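Local coordinates for protein CDP-4-keto-6-deoxy-D-glucose-3-dehydrase (Yersinia pseudotuberculosis, PDB 3BB8) that probably catalyses the pyridoxal-phosphate-dependent C-3 dehydration of CDP-4-keto-6-deoxy-D-glucose, a step in making deoxysugars for lipopolysaccharide, at residues 61-66 and 298-303; 69-74 and 194-199; 81-86 and 90-95; 162-165 and 171-174. The protein carries 1 engineered substitution. All coordinates share one frame; numbering follows the deposited sequence.

In the fold
Following the chain from its N terminus, helix 62-75 opens two long loops in turn: 61-66 begins contact 1 and 69-74 begins contact 2. Strand 79-83 comes next, and contact 3 closes at once as the chain turns into helix 86-96. Contact 4 closes a second short loop, at the end of strand 159-165. Only then does 194-199 return to helix 62-75 and complete contact 2, and 298-303 on helix 293-323 finally completes contact 1. Contacts 3 and 4 thus follow in series within contact 2, which lies within contact 1; none cross. Contact 1 joins two helices, contact 2 ties one to a cofactor loop, and contacts 3 and 4 pack a helix and a loop on sheet strands.

Contact 1 (61-66 and 298-303); sequences GRFNDA and CGLAQL
Leu300 reaches from helix 293-323 to Phe63 and Ala66 on helix 62-75, a small, wholly apolar helix-helix contact in the aspartate aminotransferase fold, away from the cofactor site. The two backbones come nearest at Phe63 and Leu300, whose CA atoms are 7.0 Å apart. Leu300 spans that gap because its CG stands anti to the backbone N (chi1 -174°), sending both methyl groups across. CD2 does most of the touching: it lies 3.7 Å from Ala66 CB and, at the edge of the aromatic ring and near its plane, 4.0 Å from Phe63 CD2. The other branch, CD1, rests against the backbone of Ala66, 3.9 Å from its carbonyl carbon. The side chains of Phe63 and Leu300 cross at about a right angle. A branched leucine suits the role, since both arms of its fork can bear on the single methyl of Ala66, which is short enough to let the helices approach. At the far end of the phenyl ring, CZ stands 3.6 Å above the middle of the Arg62 guanidinium, whose nitrogens form salt bridges to Asp55 and Glu51. The Asp293 carboxylate, at the start of helix 293-323, accepts bonds from the amides of Gly61, Phe63 and Asn64 and so holds the first turn of helix 62-75. Helix 43-55 packs against the Phe63 ring, while Asn64, facing away from Leu300, bonds to Thr82 on strand 79-83.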
loop_
_atom_site.group_PDB
_atom_site.type_symbol
_atom_site.label_atom_id
_atom_site.label_comp_id
_atom_site.label_asym_id
_atom_site.label_seq_id
_atom_site.Cartn_x
_atom_site.Cartn_y
_atom_site.Cartn_z
ATOM N N GLY A 61 1.696 -14.344 -6.816
ATOM C CA GLY A 61 2.133 -15.689 -7.121
ATOM C C GLY A 61 2.544 -15.856 -8.563
ATOM O O GLY A 61 3.456 -15.186 -9.049
ATOM N N ARG A 62 1.857 -16.770 -9.235
ATOM C CA ARG A 62 2.090 -17.096 -10.635
ATOM C C ARG A 62 2.288 -15.848 -11.495
ATOM O O ARG A 62 3.355 -15.651 -12.083
ATOM C CB ARG A 62 0.899 -17.925 -11.123
ATOM C CG ARG A 62 0.768 -18.160 -12.601
ATOM C CD ARG A 62 -0.592 -18.816 -12.850
ATOM N NE ARG A 62 -0.912 -18.925 -14.269
ATOM C CZ ARG A 62 -2.148 -19.055 -14.743
ATOM N NH1 ARG A 62 -3.184 -19.092 -13.909
ATOM N NH2 ARG A 62 -2.349 -19.141 -16.053
ATOM N N PHE A 63 1.274 -14.995 -11.557
ATOM C CA PHE A 63 1.379 -13.783 -12.360
ATOM C C PHE A 63 2.403 -12.767 -11.858
ATOM O O PHE A 63 3.145 -12.186 -12.662
ATOM C CB PHE A 63 0.018 -13.112 -12.491
ATOM C CG PHE A 63 -0.971 -13.920 -13.264
ATOM C CD1 PHE A 63 -1.918 -14.703 -12.606
ATOM C CD2 PHE A 63 -0.954 -13.908 -14.656
ATOM C CE1 PHE A 63 -2.830 -15.460 -13.324
ATOM C CE2 PHE A 63 -1.859 -14.661 -15.383
ATOM C CZ PHE A 63 -2.802 -15.439 -14.720
ATOM N N ASN A 64 2.455 -12.551 -10.544
ATOM C CA ASN A 64 3.406 -11.591 -10.004
ATOM C C ASN A 64 4.828 -12.011 -10.331
ATOM O O ASN A 64 5.685 -11.158 -10.574
ATOM C CB ASN A 64 3.256 -11.442 -8.490
ATOM C CG ASN A 64 4.134 -10.324 -7.928
ATOM O OD1 ASN A 64 3.891 -9.143 -8.188
ATOM N ND2 ASN A 64 5.166 -10.695 -7.167
ATOM N N ASP A 65 5.085 -13.319 -10.334
ATOM C CA ASP A 65 6.422 -13.827 -10.652
ATOM C C ASP A 65 6.738 -13.512 -12.103
ATOM O O ASP A 65 7.826 -13.034 -12.425
ATOM C CB ASP A 65 6.516 -15.346 -10.457
ATOM C CG ASP A 65 6.418 -15.759 -9.005
ATOM O OD1 ASP A 65 6.949 -15.027 -8.138
ATOM O OD2 ASP A 65 5.822 -16.825 -8.733
ATOM N N ALA A 66 5.777 -13.795 -12.976
ATOM C CA ALA A 66 5.933 -13.539 -14.405
ATOM C C ALA A 66 6.159 -12.047 -14.670
ATOM O O ALA A 66 7.037 -11.668 -15.450
ATOM C CB ALA A 66 4.695 -14.029 -15.161
ATOM N N CYS A 298 -3.010 -7.973 -14.758
ATOM C CA CYS A 298 -3.259 -6.817 -15.604
ATOM C C CYS A 298 -1.926 -6.263 -16.069
ATOM O O CYS A 298 -1.731 -6.008 -17.250
ATOM C CB CYS A 298 -4.037 -5.754 -14.826
ATOM S SG CYS A 298 -4.697 -4.395 -15.829
ATOM N N GLY A 299 -0.999 -6.103 -15.137
ATOM C CA GLY A 299 0.309 -5.586 -15.487
ATOM C C GLY A 299 1.052 -6.459 -16.479
ATOM O O GLY A 299 1.721 -5.952 -17.375
ATOM N N LEU A 300 0.940 -7.779 -16.329
ATOM C CA LEU A 300 1.634 -8.701 -17.234
ATOM C C LEU A 300 1.157 -8.511 -18.671
ATOM O O LEU A 300 1.972 -8.384 -19.581
ATOM C CB LEU A 300 1.432 -10.154 -16.796
ATOM C CG LEU A 300 2.227 -11.196 -17.594
ATOM C CD1 LEU A 300 3.720 -10.905 -17.521
ATOM C CD2 LEU A 300 1.927 -12.571 -17.043
ATOM N N ALA A 301 -0.158 -8.482 -18.866
ATOM C CA ALA A 301 -0.728 -8.271 -20.198
ATOM C C ALA A 301 -0.182 -6.963 -20.777
ATOM O O ALA A 301 0.320 -6.929 -21.904
ATOM C CB ALA A 301 -2.262 -8.208 -20.117
ATOM N N GLN A 302 -0.280 -5.895 -19.987
ATOM C CA GLN A 302 0.199 -4.574 -20.381
ATOM C C GLN A 302 1.649 -4.616 -20.863
ATOM O O GLN A 302 2.022 -3.905 -21.795
ATOM C CB GLN A 302 0.103 -3.595 -19.197
ATOM C CG GLN A 302 -1.304 -3.186 -18.766
ATOM C CD GLN A 302 -1.922 -2.124 -19.670
ATOM O OE1 GLN A 302 -2.476 -2.430 -20.727
ATOM N NE2 GLN A 302 -1.820 -0.867 -19.255
ATOM N N LEU A 303 2.471 -5.441 -20.226
ATOM C CA LEU A 303 3.878 -5.537 -20.604
ATOM C C LEU A 303 4.104 -5.906 -22.069
ATOM O O LEU A 303 5.157 -5.617 -22.636
ATOM C CB LEU A 303 4.606 -6.540 -19.705
ATOM C CG LEU A 303 5.157 -5.983 -18.389
ATOM C CD1 LEU A 303 5.805 -7.106 -17.588
ATOM C CD2 LEU A 303 6.181 -4.894 -18.680
#

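Contact 2 (69-74 and 194-199); sequences KKLGEY and DALGST. With PLP (pyridoxal-5'-phosphate), chain C.
Tyr74 and Leu196 both extend their side chains with CG anti to the backbone N (chi1 178° and -177°), and this brings the tyrosine ring and the leucine fork together between helix 62-75 and the loop that follows strand 187-191. Leu196 CD1 lies 4.1 Å from Tyr74 CE1, approaching the ring at a slant. The same methyl is 4.4 Å from CD1 of Leu71, one helical turn earlier, so a single branch fills the groove between two helix side chains. Tyr74 reaches farther still: its OH comes to 3.3 Å from Gly197 CA, which sits at the ring edge near the ring plane. Glycine fits here for two reasons. It is the third residue of a type II turn from Ala195 to Ser198, where its positive phi of 105° is easily adopted, and its bare CA leaves room for the phenol oxygen. Ser198 N closes the turn on Ala195 O at 3.2 Å, and the Ser198 hydroxyl is bonded to Gly169 and Ser343. At the other end of the loop, Asp194 belongs to the cofactor site; its carboxylate is modelled against O3 of pyridoxal phosphate too closely for the details to be trusted. Helix and loop are thus joined by van der Waals packing, which depends on fit, not bond direction, while the turn is held by its own backbone bond and the Ser198 hydroxyl.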
loop_
_atom_site.group_PDB
_atom_site.type_symbol
_atom_site.label_atom_id
_atom_site.label_comp_id
_atom_site.label_asym_id
_atom_site.label_seq_id
_atom_site.Cartn_x
_atom_site.Cartn_y
_atom_site.Cartn_z
ATOM N N LYS A 69 9.506 -10.723 -13.529
ATOM C CA LYS A 69 10.507 -11.288 -14.422
ATOM C C LYS A 69 10.563 -10.527 -15.738
ATOM O O LYS A 69 11.623 -10.066 -16.146
ATOM C CB LYS A 69 10.197 -12.761 -14.705
ATOM C CG LYS A 69 11.234 -13.463 -15.578
ATOM C CD LYS A 69 10.746 -14.848 -15.987
ATOM C CE LYS A 69 11.782 -15.601 -16.813
ATOM N NZ LYS A 69 11.221 -16.891 -17.301
ATOM N N LYS A 70 9.420 -10.389 -16.400
ATOM C CA LYS A 70 9.400 -9.693 -17.681
ATOM C C LYS A 70 9.798 -8.219 -17.578
ATOM O O LYS A 70 10.395 -7.674 -18.505
ATOM C CB LYS A 70 8.025 -9.811 -18.349
ATOM C CG LYS A 70 8.081 -9.504 -19.851
ATOM C CD LYS A 70 6.702 -9.395 -20.501
ATOM C CE LYS A 70 5.968 -10.725 -20.553
ATOM N NZ LYS A 70 4.606 -10.573 -21.151
ATOM N N LEU A 71 9.470 -7.570 -16.460
ATOM C CA LEU A 71 9.827 -6.165 -16.293
ATOM C C LEU A 71 11.331 -6.073 -16.109
ATOM O O LEU A 71 11.981 -5.178 -16.652
ATOM C CB LEU A 71 9.113 -5.541 -15.083
ATOM C CG LEU A 71 9.431 -4.055 -14.840
ATOM C CD1 LEU A 71 8.974 -3.228 -16.049
ATOM C CD2 LEU A 71 8.749 -3.558 -13.562
ATOM N N GLY A 72 11.883 -7.002 -15.334
ATOM C CA GLY A 72 13.319 -7.007 -15.118
ATOM C C GLY A 72 14.041 -7.155 -16.448
ATOM O O GLY A 72 15.114 -6.578 -16.663
ATOM N N GLU A 73 13.445 -7.933 -17.347
ATOM C CA GLU A 73 14.021 -8.155 -18.670
ATOM C C GLU A 73 13.930 -6.861 -19.474
ATOM O O GLU A 73 14.929 -6.393 -20.025
ATOM C CB GLU A 73 13.283 -9.296 -19.385
ATOM C CG GLU A 73 13.291 -10.597 -18.579
ATOM C CD GLU A 73 12.502 -11.729 -19.220
ATOM O OE1 GLU A 73 11.329 -11.517 -19.602
ATOM O OE2 GLU A 73 13.056 -12.842 -19.324
ATOM N N TYR A 74 12.738 -6.272 -19.519
ATOM C CA TYR A 74 12.537 -5.024 -20.249
ATOM C C TYR A 74 13.463 -3.925 -19.740
ATOM O O TYR A 74 14.100 -3.226 -20.524
ATOM C CB TYR A 74 11.082 -4.571 -20.123
ATOM C CG TYR A 74 10.783 -3.254 -20.805
ATOM C CD1 TYR A 74 11.064 -2.036 -20.178
ATOM C CD2 TYR A 74 10.224 -3.222 -22.082
ATOM C CE1 TYR A 74 10.794 -0.820 -20.809
ATOM C CE2 TYR A 74 9.949 -2.012 -22.724
ATOM C CZ TYR A 74 10.236 -0.817 -22.083
ATOM O OH TYR A 74 9.953 0.373 -22.714
ATOM N N ASP A 194 7.091 8.165 -14.160
ATOM C CA ASP A 194 6.491 8.713 -15.379
ATOM C C ASP A 194 7.453 8.545 -16.545
ATOM O O ASP A 194 7.277 9.179 -17.592
ATOM C CB ASP A 194 6.207 10.209 -15.239
ATOM C CG ASP A 194 5.278 10.530 -14.095
ATOM O OD1 ASP A 194 4.280 9.811 -13.897
ATOM O OD2 ASP A 194 5.538 11.529 -13.400
ATOM N N ALA A 195 8.464 7.696 -16.368
ATOM C CA ALA A 195 9.475 7.511 -17.402
ATOM C C ALA A 195 9.805 6.072 -17.796
ATOM O O ALA A 195 10.964 5.761 -18.077
ATOM C CB ALA A 195 10.752 8.228 -16.982
ATOM N N LEU A 196 8.808 5.198 -17.827
ATOM C CA LEU A 196 9.068 3.820 -18.207
ATOM C C LEU A 196 9.388 3.774 -19.699
ATOM O O LEU A 196 8.550 4.139 -20.536
ATOM C CB LEU A 196 7.856 2.939 -17.912
ATOM C CG LEU A 196 8.060 1.454 -18.223
ATOM C CD1 LEU A 196 9.255 0.920 -17.441
ATOM C CD2 LEU A 196 6.803 0.685 -17.877
ATOM N N GLY A 197 10.599 3.332 -20.032
ATOM C CA GLY A 197 10.991 3.247 -21.428
ATOM C C GLY A 197 11.944 4.350 -21.845
ATOM O O GLY A 197 12.531 4.299 -22.920
ATOM N N SER A 198 12.095 5.354 -20.990
ATOM C CA SER A 198 12.986 6.460 -21.276
ATOM C C SER A 198 14.424 5.988 -21.221
ATOM O O SER A 198 14.795 5.193 -20.357
ATOM C CB SER A 198 12.783 7.596 -20.265
ATOM O OG SER A 198 11.588 8.313 -20.531
ATOM N N THR A 199 15.234 6.486 -22.149
ATOM C CA THR A 199 16.640 6.129 -22.202
ATOM C C THR A 199 17.486 7.395 -22.167
ATOM O O THR A 199 17.036 8.468 -22.562
ATOM C CB THR A 199 16.973 5.342 -23.492
ATOM O OG1 THR A 199 16.842 6.203 -24.630
ATOM C CG2 THR A 199 16.026 4.169 -23.656
HETATM N N1 PLP C . 6.240 10.243 -8.771
HETATM C C2 PLP C . 5.791 10.779 -9.968
HETATM C C2A PLP C . 6.712 11.746 -10.698
HETATM C C3 PLP C . 4.507 10.414 -10.471
HETATM O O3 PLP C . 4.028 10.915 -11.631
HETATM C C4 PLP C . 3.672 9.473 -9.729
HETATM C C4A PLP C . 2.283 9.082 -10.344
HETATM C C5 PLP C . 4.189 8.964 -8.493
HETATM C C6 PLP C . 5.502 9.382 -8.045
HETATM C C5A PLP C . 3.517 7.998 -7.565
HETATM O O4P PLP C . 2.757 7.063 -8.190
HETATM P P PLP C . 1.306 6.569 -7.707
HETATM O O1P PLP C . 1.085 5.231 -8.383
HETATM O O2P PLP C . 0.263 7.704 -8.264
HETATM O O3P PLP C . 1.259 6.484 -6.177
#

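Contact 3 (81-86 and 90-95); sequences LTTTSG and NLLALT. With PLP (pyridoxal-5'-phosphate), chain C.
Thr83, the last residue of strand 79-83, meets Leu92 of helix 86-96, and its side chain can be followed atom by atom. CB lies 3.9 Å from Leu92 CD1. From there OG1 leaves anti to the backbone N (chi1 -177°) and passes 3.6 Å from the same methyl, while its hydrogen bond goes outside the pair, to the carbonyl O of Leu289. CG2 takes the position between the backbone N and the carbonyl carbon, leaving CB and OG1 to meet that methyl. The side chain also packs on Ser88 and Ala89 in the first turns of the helix. Threonine suits the spot by serving both needs, a carbon surface for the helix and a hydroxyl for a loop carbonyl. Leu92, whose side chain runs past that of Thr83 in the opposite direction, is backed by Phe244 of helix 235-245. Beyond the strand the chain turns through Ser85, the N-cap, whose OG bonds to Ser88 N and to the carbonyl O of Asn288 of the second subunit. Helix 86-96 then starts with Gly86, whose two backbone ends do different work: its O accepts from Asn90 N at 2.9 Å, nearly straight at 166°, while its N gives its hydrogen to O1P of pyridoxal phosphate, also at 2.9 Å. Having no side chain, Gly86 lets the phosphate ester lie close. The phosphate thus sits at the N-terminal end of a helix, where amides point outward and the helix dipole would probably help to stabilise its negative charge, as is usual for phosphate cups in aspartate aminotransferase-fold enzymes.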
loop_
_atom_site.group_PDB
_atom_site.type_symbol
_atom_site.label_atom_id
_atom_site.label_comp_id
_atom_site.label_asym_id
_atom_site.label_seq_id
_atom_site.Cartn_x
_atom_site.Cartn_y
_atom_site.Cartn_z
ATOM N N LEU A 81 10.745 -5.675 -7.557
ATOM C CA LEU A 81 9.772 -5.968 -6.512
ATOM C C LEU A 81 8.504 -5.148 -6.734
ATOM O O LEU A 81 8.578 -3.925 -6.879
ATOM C CB LEU A 81 10.353 -5.611 -5.143
ATOM C CG LEU A 81 11.509 -6.440 -4.593
ATOM C CD1 LEU A 81 12.044 -5.783 -3.326
ATOM C CD2 LEU A 81 11.023 -7.860 -4.306
ATOM N N THR A 82 7.348 -5.804 -6.757
ATOM C CA THR A 82 6.118 -5.063 -6.931
ATOM C C THR A 82 5.640 -4.513 -5.597
ATOM O O THR A 82 5.967 -5.051 -4.533
ATOM C CB THR A 82 4.996 -5.920 -7.545
ATOM O OG1 THR A 82 4.774 -7.086 -6.739
ATOM C CG2 THR A 82 5.363 -6.322 -8.973
ATOM N N THR A 83 4.873 -3.430 -5.659
ATOM C CA THR A 83 4.333 -2.804 -4.458
ATOM C C THR A 83 2.991 -2.133 -4.789
ATOM O O THR A 83 2.567 -2.153 -5.940
ATOM C CB THR A 83 5.353 -1.811 -3.860
ATOM O OG1 THR A 83 4.831 -1.268 -2.646
ATOM C CG2 THR A 83 5.674 -0.709 -4.841
ATOM N N THR A 84 2.326 -1.540 -3.796
ATOM C CA THR A 84 0.992 -0.964 -4.003
ATOM C C THR A 84 0.826 0.214 -4.962
ATOM O O THR A 84 -0.253 0.409 -5.512
ATOM C CB THR A 84 0.361 -0.519 -2.676
ATOM O OG1 THR A 84 0.798 0.812 -2.377
ATOM C CG2 THR A 84 0.770 -1.467 -1.534
ATOM N N SER A 85 1.877 1.000 -5.159
ATOM C CA SER A 85 1.778 2.165 -6.011
ATOM C C SER A 85 3.156 2.741 -6.254
ATOM O O SER A 85 4.134 2.314 -5.645
ATOM C CB SER A 85 0.926 3.237 -5.308
ATOM O OG SER A 85 1.547 3.663 -4.096
ATOM N N GLY A 86 3.219 3.740 -7.131
ATOM C CA GLY A 86 4.485 4.388 -7.388
ATOM C C GLY A 86 4.938 5.094 -6.116
ATOM O O GLY A 86 6.140 5.114 -5.799
ATOM N N ASN A 90 8.477 4.587 -4.085
ATOM C CA ASN A 90 9.385 5.644 -3.630
ATOM C C ASN A 90 9.628 5.503 -2.127
ATOM O O ASN A 90 10.762 5.643 -1.661
ATOM C CB ASN A 90 8.814 7.037 -3.925
ATOM C CG ASN A 90 8.970 7.446 -5.390
ATOM O OD1 ASN A 90 8.336 8.390 -5.857
ATOM N ND2 ASN A 90 9.819 6.742 -6.110
ATOM N N LEU A 91 8.570 5.227 -1.368
ATOM C CA LEU A 91 8.689 5.066 0.087
ATOM C C LEU A 91 9.661 3.948 0.465
ATOM O O LEU A 91 10.523 4.136 1.323
ATOM C CB LEU A 91 7.325 4.767 0.712
ATOM C CG LEU A 91 7.340 4.554 2.232
ATOM C CD1 LEU A 91 7.890 5.792 2.925
ATOM C CD2 LEU A 91 5.932 4.251 2.723
ATOM N N LEU A 92 9.522 2.793 -0.190
ATOM C CA LEU A 92 10.380 1.630 0.068
ATOM C C LEU A 92 11.845 1.863 -0.352
ATOM O O LEU A 92 12.773 1.439 0.338
ATOM C CB LEU A 92 9.814 0.396 -0.657
ATOM C CG LEU A 92 8.522 -0.207 -0.078
ATOM C CD1 LEU A 92 7.986 -1.291 -1.000
ATOM C CD2 LEU A 92 8.817 -0.794 1.305
ATOM N N ALA A 93 12.041 2.539 -1.481
ATOM C CA ALA A 93 13.377 2.836 -1.998
ATOM C C ALA A 93 14.194 3.670 -1.011
ATOM O O ALA A 93 15.327 3.321 -0.685
ATOM C CB ALA A 93 13.265 3.566 -3.337
ATOM N N LEU A 94 13.609 4.760 -0.523
ATOM C CA LEU A 94 14.289 5.648 0.422
ATOM C C LEU A 94 14.424 5.027 1.812
ATOM O O LEU A 94 15.455 5.174 2.463
ATOM C CB LEU A 94 13.530 6.977 0.523
ATOM C CG LEU A 94 14.121 8.229 1.180
ATOM C CD1 LEU A 94 14.210 8.069 2.701
ATOM C CD2 LEU A 94 15.478 8.516 0.571
ATOM N N THR A 95 13.385 4.333 2.260
ATOM C CA THR A 95 13.387 3.715 3.580
ATOM C C THR A 95 14.445 2.633 3.700
ATOM O O THR A 95 15.144 2.553 4.703
ATOM C CB THR A 95 12.014 3.098 3.907
ATOM O OG1 THR A 95 11.023 4.129 3.881
ATOM C CG2 THR A 95 12.039 2.429 5.298
HETATM N N1 PLP C . 6.240 10.243 -8.771
HETATM C C2 PLP C . 5.791 10.779 -9.968
HETATM C C2A PLP C . 6.712 11.746 -10.698
HETATM C C3 PLP C . 4.507 10.414 -10.471
HETATM O O3 PLP C . 4.028 10.915 -11.631
HETATM C C4 PLP C . 3.672 9.473 -9.729
HETATM C C4A PLP C . 2.283 9.082 -10.344
HETATM C C5 PLP C . 4.189 8.964 -8.493
HETATM C C6 PLP C . 5.502 9.382 -8.045
HETATM C C5A PLP C . 3.517 7.998 -7.565
HETATM O O4P PLP C . 2.757 7.063 -8.190
HETATM P P PLP C . 1.306 6.569 -7.707
HETATM O O1P PLP C . 1.085 5.231 -8.383
HETATM O O2P PLP C . 0.263 7.704 -8.264
HETATM O O3P PLP C . 1.259 6.484 -6.177
#

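Contact 4 (162-165 and 171-174); sequences IMIA and LFDL
Ala165 and Phe172, with CA atoms 7.8 Å apart, mark where the extended strand 162-165 and the loop 171-174 draw nearest, the chain having doubled back between them. Phe172 fills the gap with its ring. Its CG stands between the backbone N and the carbonyl carbon (chi1 64°), a cramped setting that points the ring at the strand end. There CD2 lies 4.0 Å from Ala165 O, which sits at the ring edge near its plane, and 4.1 Å from Ile164 CG2. The neighbouring CE2 is 4.1 Å from Ile164 O, approached at a slant. At such lengths any pull between ring C-H and Ala165 O would be weak, and the contact is mainly packing. Ile164 offers the methyl that is anti to its own N, and its beta-branched shape suits the strand from which it comes. The two segments belong to a beta-alpha-beta crossover: strand 159-165 leads through this loop into helix 174-184 and back to strand 187-191, which lies parallel beside the first. Phe172 also touches Glu190 of the returning strand and stacks on the ring of His166. Directly after it, Asp173 is the centre of an inverse gamma turn, in which Leu174 N makes a weak bond to Phe172 O at 2.7 Å. Asp173 is also the N-cap of the helix, with OD1 bonded to Glu176 N; a short side chain with an acceptor is apt there. On the strand, Ala165 directs its small methyl away from Phe172 toward the cofactor, bringing CB to 4.1 Å from C2A of pyridoxal phosphate.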
loop_
_atom_site.group_PDB
_atom_site.type_symbol
_atom_site.label_atom_id
_atom_site.label_comp_id
_atom_site.label_asym_id
_atom_site.label_seq_id
_atom_site.Cartn_x
_atom_site.Cartn_y
_atom_site.Cartn_z
ATOM N N ILE A 162 20.546 11.519 -3.261
ATOM C CA ILE A 162 19.853 12.346 -4.225
ATOM C C ILE A 162 18.706 11.506 -4.749
ATOM O O ILE A 162 18.919 10.380 -5.206
ATOM C CB ILE A 162 20.750 12.728 -5.412
ATOM C CG1 ILE A 162 21.947 13.541 -4.925
ATOM C CG2 ILE A 162 19.941 13.521 -6.428
ATOM C CD1 ILE A 162 22.895 13.952 -6.040
ATOM N N MET A 163 17.492 12.045 -4.653
ATOM C CA MET A 163 16.299 11.358 -5.139
ATOM C C MET A 163 15.523 12.355 -5.983
ATOM O O MET A 163 14.984 13.338 -5.476
ATOM C CB MET A 163 15.438 10.859 -3.971
ATOM C CG MET A 163 14.266 9.982 -4.407
ATOM S SD MET A 163 13.561 9.035 -3.041
ATOM C CE MET A 163 12.041 8.446 -3.749
ATOM N N ILE A 164 15.470 12.087 -7.281
ATOM C CA ILE A 164 14.808 12.962 -8.232
ATOM C C ILE A 164 14.073 12.139 -9.273
ATOM O O ILE A 164 14.467 11.012 -9.569
ATOM C CB ILE A 164 15.845 13.820 -8.972
ATOM C CG1 ILE A 164 16.587 14.713 -7.988
ATOM C CG2 ILE A 164 15.178 14.629 -10.053
ATOM C CD1 ILE A 164 17.692 15.522 -8.635
ATOM N N ALA A 165 13.030 12.712 -9.856
ATOM C CA ALA A 165 12.265 12.004 -10.870
ATOM C C ALA A 165 12.571 12.528 -12.272
ATOM O O ALA A 165 12.871 13.708 -12.439
ATOM C CB ALA A 165 10.764 12.149 -10.585
ATOM N N LEU A 171 14.346 13.032 -19.350
ATOM C CA LEU A 171 15.408 12.634 -18.433
ATOM C C LEU A 171 16.178 13.848 -17.923
ATOM O O LEU A 171 16.519 14.748 -18.691
ATOM C CB LEU A 171 16.365 11.654 -19.114
ATOM C CG LEU A 171 15.741 10.369 -19.664
ATOM C CD1 LEU A 171 15.283 10.568 -21.102
ATOM C CD2 LEU A 171 16.721 9.210 -19.565
ATOM N N PHE A 172 16.448 13.866 -16.621
ATOM C CA PHE A 172 17.376 14.832 -16.045
ATOM C C PHE A 172 18.816 14.506 -16.425
ATOM O O PHE A 172 19.099 13.440 -16.972
ATOM C CB PHE A 172 17.230 14.874 -14.523
ATOM C CG PHE A 172 17.603 13.588 -13.842
ATOM C CD1 PHE A 172 18.931 13.243 -13.664
ATOM C CD2 PHE A 172 16.624 12.723 -13.382
ATOM C CE1 PHE A 172 19.278 12.060 -13.038
ATOM C CE2 PHE A 172 16.964 11.539 -12.756
ATOM C CZ PHE A 172 18.293 11.207 -12.584
ATOM N N ASP A 173 19.725 15.431 -16.130
ATOM C CA ASP A 173 21.096 15.341 -16.617
ATOM C C ASP A 173 21.880 14.273 -15.862
ATOM O O ASP A 173 22.659 14.582 -14.960
ATOM C CB ASP A 173 21.798 16.694 -16.494
ATOM C CG ASP A 173 23.191 16.685 -17.092
ATOM O OD1 ASP A 173 23.735 15.583 -17.319
ATOM O OD2 ASP A 173 23.743 17.779 -17.334
ATOM N N LEU A 174 21.670 13.015 -16.237
ATOM C CA LEU A 174 22.277 11.893 -15.530
ATOM C C LEU A 174 23.793 12.017 -15.415
ATOM O O LEU A 174 24.382 11.703 -14.371
ATOM C CB LEU A 174 21.905 10.577 -16.222
ATOM C CG LEU A 174 20.589 9.954 -15.743
ATOM C CD1 LEU A 174 20.148 8.866 -16.703
ATOM C CD2 LEU A 174 20.773 9.393 -14.340
#